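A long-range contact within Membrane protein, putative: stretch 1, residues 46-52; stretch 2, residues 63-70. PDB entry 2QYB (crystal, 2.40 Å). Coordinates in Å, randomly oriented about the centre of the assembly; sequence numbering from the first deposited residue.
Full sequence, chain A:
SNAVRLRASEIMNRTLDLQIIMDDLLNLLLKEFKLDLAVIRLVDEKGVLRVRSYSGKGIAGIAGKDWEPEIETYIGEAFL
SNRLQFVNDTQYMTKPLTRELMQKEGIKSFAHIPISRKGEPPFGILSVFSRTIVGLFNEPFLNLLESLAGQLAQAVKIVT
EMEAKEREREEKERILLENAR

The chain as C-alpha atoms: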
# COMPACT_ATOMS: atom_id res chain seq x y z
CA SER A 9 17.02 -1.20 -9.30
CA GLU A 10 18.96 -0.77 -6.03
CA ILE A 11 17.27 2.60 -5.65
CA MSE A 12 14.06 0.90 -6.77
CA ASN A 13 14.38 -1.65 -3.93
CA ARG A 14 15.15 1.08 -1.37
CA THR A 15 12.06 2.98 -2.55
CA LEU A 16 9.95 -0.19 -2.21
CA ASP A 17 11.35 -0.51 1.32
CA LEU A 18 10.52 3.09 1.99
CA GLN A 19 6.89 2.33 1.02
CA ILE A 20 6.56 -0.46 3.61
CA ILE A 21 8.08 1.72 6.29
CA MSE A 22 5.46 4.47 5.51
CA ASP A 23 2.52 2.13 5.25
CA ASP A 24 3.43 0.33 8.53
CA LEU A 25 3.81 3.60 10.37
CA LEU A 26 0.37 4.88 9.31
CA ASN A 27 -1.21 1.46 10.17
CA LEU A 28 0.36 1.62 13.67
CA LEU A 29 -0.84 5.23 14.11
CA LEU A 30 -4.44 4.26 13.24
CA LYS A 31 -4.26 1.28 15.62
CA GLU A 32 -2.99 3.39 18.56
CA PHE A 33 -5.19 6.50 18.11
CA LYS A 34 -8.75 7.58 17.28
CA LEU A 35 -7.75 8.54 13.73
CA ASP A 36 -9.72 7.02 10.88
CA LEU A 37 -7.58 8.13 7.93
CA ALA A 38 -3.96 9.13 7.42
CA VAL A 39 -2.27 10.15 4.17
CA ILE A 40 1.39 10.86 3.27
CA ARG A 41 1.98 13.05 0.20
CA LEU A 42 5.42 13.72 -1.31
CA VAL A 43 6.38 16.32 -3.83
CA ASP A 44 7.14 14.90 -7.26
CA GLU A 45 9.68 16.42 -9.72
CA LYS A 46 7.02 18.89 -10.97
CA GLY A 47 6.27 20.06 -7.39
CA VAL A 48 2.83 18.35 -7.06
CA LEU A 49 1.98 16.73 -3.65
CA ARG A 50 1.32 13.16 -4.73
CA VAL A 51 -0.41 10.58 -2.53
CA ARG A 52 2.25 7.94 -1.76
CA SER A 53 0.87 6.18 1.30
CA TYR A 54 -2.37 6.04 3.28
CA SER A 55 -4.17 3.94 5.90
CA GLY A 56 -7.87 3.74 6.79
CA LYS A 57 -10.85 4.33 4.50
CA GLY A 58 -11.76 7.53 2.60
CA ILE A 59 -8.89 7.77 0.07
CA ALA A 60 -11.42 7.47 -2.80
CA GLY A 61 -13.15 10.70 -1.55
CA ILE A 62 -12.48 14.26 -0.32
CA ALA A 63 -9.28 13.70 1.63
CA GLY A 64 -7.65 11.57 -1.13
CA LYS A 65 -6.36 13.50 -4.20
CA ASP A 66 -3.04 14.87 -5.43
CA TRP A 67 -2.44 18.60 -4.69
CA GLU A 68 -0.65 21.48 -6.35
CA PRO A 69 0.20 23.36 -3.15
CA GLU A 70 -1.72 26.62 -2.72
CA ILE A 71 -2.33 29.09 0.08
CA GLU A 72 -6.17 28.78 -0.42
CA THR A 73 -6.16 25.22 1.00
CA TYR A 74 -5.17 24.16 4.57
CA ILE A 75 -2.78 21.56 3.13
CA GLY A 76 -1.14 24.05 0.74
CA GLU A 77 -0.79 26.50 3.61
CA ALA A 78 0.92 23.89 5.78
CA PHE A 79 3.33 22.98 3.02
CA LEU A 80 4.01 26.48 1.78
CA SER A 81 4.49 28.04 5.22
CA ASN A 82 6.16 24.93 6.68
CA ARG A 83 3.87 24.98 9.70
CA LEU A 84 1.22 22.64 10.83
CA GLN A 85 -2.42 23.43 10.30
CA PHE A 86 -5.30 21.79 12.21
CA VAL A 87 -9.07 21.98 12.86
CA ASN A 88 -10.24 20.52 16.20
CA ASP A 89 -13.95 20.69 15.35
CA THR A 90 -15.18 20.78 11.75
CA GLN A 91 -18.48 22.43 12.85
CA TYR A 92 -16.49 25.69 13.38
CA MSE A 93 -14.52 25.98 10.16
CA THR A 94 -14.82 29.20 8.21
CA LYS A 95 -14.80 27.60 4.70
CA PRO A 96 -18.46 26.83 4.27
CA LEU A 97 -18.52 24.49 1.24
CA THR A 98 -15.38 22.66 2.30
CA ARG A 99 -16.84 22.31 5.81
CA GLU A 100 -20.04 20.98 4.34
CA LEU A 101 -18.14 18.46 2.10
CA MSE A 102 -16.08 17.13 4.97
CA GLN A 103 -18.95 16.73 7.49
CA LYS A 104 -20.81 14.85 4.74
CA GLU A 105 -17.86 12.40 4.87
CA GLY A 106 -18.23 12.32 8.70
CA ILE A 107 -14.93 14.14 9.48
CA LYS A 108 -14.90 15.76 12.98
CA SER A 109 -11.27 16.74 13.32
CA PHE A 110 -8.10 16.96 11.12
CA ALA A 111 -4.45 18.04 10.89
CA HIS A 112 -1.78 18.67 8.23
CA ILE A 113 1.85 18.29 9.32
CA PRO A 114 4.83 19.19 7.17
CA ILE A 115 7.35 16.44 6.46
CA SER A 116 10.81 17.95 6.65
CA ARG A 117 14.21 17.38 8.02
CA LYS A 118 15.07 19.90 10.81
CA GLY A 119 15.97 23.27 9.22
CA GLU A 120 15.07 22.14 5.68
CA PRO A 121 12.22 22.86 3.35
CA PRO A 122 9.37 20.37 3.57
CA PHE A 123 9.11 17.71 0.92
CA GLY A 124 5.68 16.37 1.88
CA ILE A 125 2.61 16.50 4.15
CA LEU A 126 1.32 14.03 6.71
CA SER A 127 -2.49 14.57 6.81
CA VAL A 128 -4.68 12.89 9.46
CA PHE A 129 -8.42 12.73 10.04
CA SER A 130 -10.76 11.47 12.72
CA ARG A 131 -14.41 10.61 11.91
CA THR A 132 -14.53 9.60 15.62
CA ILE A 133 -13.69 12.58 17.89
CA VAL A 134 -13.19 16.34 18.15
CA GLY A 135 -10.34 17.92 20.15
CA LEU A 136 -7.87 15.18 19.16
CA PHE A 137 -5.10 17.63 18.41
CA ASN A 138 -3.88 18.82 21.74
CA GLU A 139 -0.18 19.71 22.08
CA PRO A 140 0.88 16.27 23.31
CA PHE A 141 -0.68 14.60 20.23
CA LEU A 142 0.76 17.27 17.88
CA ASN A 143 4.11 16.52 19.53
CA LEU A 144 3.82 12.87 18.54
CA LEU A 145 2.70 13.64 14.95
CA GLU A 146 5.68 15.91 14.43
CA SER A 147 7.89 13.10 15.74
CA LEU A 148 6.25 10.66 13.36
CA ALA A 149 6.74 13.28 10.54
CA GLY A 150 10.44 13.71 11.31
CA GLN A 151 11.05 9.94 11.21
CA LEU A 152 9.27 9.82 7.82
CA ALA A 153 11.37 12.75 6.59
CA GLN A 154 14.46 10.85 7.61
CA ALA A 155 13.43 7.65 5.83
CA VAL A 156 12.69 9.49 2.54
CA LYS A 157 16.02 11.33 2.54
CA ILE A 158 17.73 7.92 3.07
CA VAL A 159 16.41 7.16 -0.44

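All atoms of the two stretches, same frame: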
# COMPACT_ATOMS: atom_id res chain seq x y z
N LYS A 46 7.72 17.70 -10.51
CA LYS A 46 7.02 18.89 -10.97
C LYS A 46 6.47 19.73 -9.82
O LYS A 46 5.76 20.72 -10.06
CB LYS A 46 5.90 18.50 -11.93
CG LYS A 46 6.41 17.88 -13.25
CD LYS A 46 6.58 16.35 -13.15
CE LYS A 46 5.30 15.54 -13.59
NZ LYS A 46 5.41 14.06 -13.35
N GLY A 47 6.79 19.35 -8.58
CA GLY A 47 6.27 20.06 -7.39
C GLY A 47 4.85 19.74 -6.90
O GLY A 47 4.38 20.37 -5.96
N VAL A 48 4.15 18.78 -7.53
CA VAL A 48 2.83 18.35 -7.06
C VAL A 48 2.96 17.41 -5.81
O VAL A 48 3.83 16.54 -5.76
CB VAL A 48 2.05 17.62 -8.22
CG1 VAL A 48 0.67 17.09 -7.74
CG2 VAL A 48 1.92 18.51 -9.43
N LEU A 49 2.09 17.61 -4.82
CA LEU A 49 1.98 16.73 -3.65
C LEU A 49 1.16 15.48 -4.01
O LEU A 49 -0.07 15.51 -4.07
CB LEU A 49 1.34 17.44 -2.45
CG LEU A 49 2.25 18.38 -1.65
CD1 LEU A 49 1.41 19.17 -0.66
CD2 LEU A 49 3.37 17.61 -0.91
N ARG A 50 1.89 14.40 -4.29
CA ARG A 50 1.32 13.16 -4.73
C ARG A 50 1.07 12.26 -3.52
O ARG A 50 1.98 12.06 -2.69
CB ARG A 50 2.29 12.46 -5.68
CG ARG A 50 2.60 13.19 -7.01
CD ARG A 50 1.55 13.00 -8.09
NE ARG A 50 1.02 11.63 -8.11
CZ ARG A 50 1.45 10.60 -8.85
NH1 ARG A 50 0.86 9.41 -8.72
NH2 ARG A 50 2.47 10.72 -9.71
N VAL A 51 -0.12 11.66 -3.48
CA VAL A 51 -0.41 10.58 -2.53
C VAL A 51 0.49 9.35 -2.75
O VAL A 51 0.47 8.71 -3.83
CB VAL A 51 -1.86 10.10 -2.59
CG1 VAL A 51 -2.06 8.96 -1.60
CG2 VAL A 51 -2.81 11.29 -2.34
N ARG A 52 1.30 9.06 -1.72
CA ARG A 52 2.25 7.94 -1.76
C ARG A 52 1.97 6.86 -0.72
O ARG A 52 2.47 5.78 -0.83
CB ARG A 52 3.68 8.48 -1.60
CG ARG A 52 4.12 9.44 -2.71
CD ARG A 52 3.75 8.91 -4.11
NE ARG A 52 4.49 9.57 -5.16
CZ ARG A 52 4.44 9.23 -6.44
NH1 ARG A 52 3.67 8.23 -6.82
NH2 ARG A 52 5.16 9.89 -7.35
N ALA A 63 -10.59 13.60 1.02
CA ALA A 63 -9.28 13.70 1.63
C ALA A 63 -8.20 12.97 0.81
O ALA A 63 -7.05 12.86 1.26
CB ALA A 63 -9.35 13.14 3.06
N GLY A 64 -8.52 12.53 -0.42
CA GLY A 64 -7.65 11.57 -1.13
C GLY A 64 -6.86 11.91 -2.41
O GLY A 64 -6.18 10.98 -3.00
N LYS A 65 -6.93 13.16 -2.88
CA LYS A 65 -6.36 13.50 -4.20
C LYS A 65 -4.91 14.03 -4.16
O LYS A 65 -4.37 14.31 -3.12
CB LYS A 65 -7.26 14.49 -4.94
CG LYS A 65 -8.66 13.94 -5.20
CD LYS A 65 -9.68 15.03 -5.39
CE LYS A 65 -11.05 14.45 -5.72
NZ LYS A 65 -11.75 15.23 -6.79
N ASP A 66 -4.30 14.19 -5.33
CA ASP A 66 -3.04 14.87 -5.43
C ASP A 66 -3.23 16.40 -5.42
O ASP A 66 -4.23 16.89 -5.95
CB ASP A 66 -2.34 14.41 -6.72
CG ASP A 66 -1.92 12.94 -6.65
OD1 ASP A 66 -1.95 12.33 -5.56
OD2 ASP A 66 -1.56 12.42 -7.72
N TRP A 67 -2.31 17.14 -4.80
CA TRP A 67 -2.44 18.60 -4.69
C TRP A 67 -1.23 19.42 -5.17
O TRP A 67 -0.09 19.25 -4.70
CB TRP A 67 -2.83 19.01 -3.24
CG TRP A 67 -4.19 18.50 -2.92
CD1 TRP A 67 -4.49 17.28 -2.39
CD2 TRP A 67 -5.45 19.13 -3.22
NE1 TRP A 67 -5.84 17.13 -2.30
CE2 TRP A 67 -6.46 18.25 -2.78
CE3 TRP A 67 -5.81 20.36 -3.78
CZ2 TRP A 67 -7.84 18.54 -2.93
CZ3 TRP A 67 -7.19 20.67 -3.90
CH2 TRP A 67 -8.19 19.75 -3.47
N GLU A 68 -1.51 20.31 -6.13
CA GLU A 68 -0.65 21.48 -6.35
C GLU A 68 -0.80 22.40 -5.13
O GLU A 68 -1.91 22.92 -4.84
CB GLU A 68 -1.03 22.23 -7.62
CG GLU A 68 -1.03 21.34 -8.87
CD GLU A 68 -1.09 22.13 -10.18
OE1 GLU A 68 -1.41 23.34 -10.17
OE2 GLU A 68 -0.83 21.50 -11.21
N PRO A 69 0.31 22.59 -4.39
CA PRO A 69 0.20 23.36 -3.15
C PRO A 69 -0.21 24.81 -3.45
O PRO A 69 0.27 25.43 -4.40
CB PRO A 69 1.59 23.24 -2.53
CG PRO A 69 2.48 22.91 -3.64
CD PRO A 69 1.69 22.15 -4.65
N GLU A 70 -1.13 25.30 -2.62
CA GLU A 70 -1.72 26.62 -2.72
C GLU A 70 -2.18 27.17 -1.38
O GLU A 70 -2.73 26.46 -0.55
CB GLU A 70 -2.93 26.55 -3.64
CG GLU A 70 -2.62 27.08 -4.97
CD GLU A 70 -3.79 26.94 -5.85
OE1 GLU A 70 -4.89 27.44 -5.48
OE2 GLU A 70 -3.60 26.32 -6.93
O HOH W 1 -0.52 9.66 -6.17

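The two stretches run nearly antiparallel, 165° apart end to end, and are joined by a single antiparallel bridge between Leu49 and Trp67. Around it the register places Val48 beside Glu68 and Arg50 beside Asp66, with CA atoms 4.7 Å apart in each pair.

Lys46 stands clear of the contact. At Gly47, backbone angles of 81°/3° suit glycine, since a CB would be jammed against the carbonyl O of the preceding residue. Its own carbonyl meets the proline ring, Gly47 O lying 3.5 Å from Pro69 CD.

Val48 leans sideways and packs against the aliphatic parts of two acidic residues: Val48 CG2 is 4.1 Å from Glu68 CG, and Val48 CG1 is 4.2 Å from Asp66 CB. Carbon meets carbon here, and the Glu68 side chain starts out away from stretch 1.

Leu49 carries the backbone pairing. Leu49 N donates to Trp67 O at 2.7 Å and Trp67 N returns a bond to Leu49 O at 2.9 Å, so both polar groups of each residue are used within one closed pair. Leu49 O also receives a CA-H...O contact from Asp66 CA at 3.3 Å. The leucine side chain just reaches the proline, with Leu49 CD1 4.5 Å from Pro69 CB.

Beyond the bridge, Asp66 takes over with its carboxylate. The CB of Arg50 points away, but its chain curls back, and Arg50 NE forms a salt bridge with Asp66 OD2 at 2.7 Å; the hydrogen bond within it is weak, bent to 122°. The other oxygen caters to the backbone: Val51 N donates to Asp66 OD1 at 2.9 Å and a nearly straight 167°. A side chain thus accepts from the strand where the backbone ladder has stopped. Water 1 reinforces this corner, accepting from Arg50 NH1 at 2.9 Å.

Val51 points toward stretch 2, its CG2 3.4 Å from Gly64 O. Arg52 makes no contact.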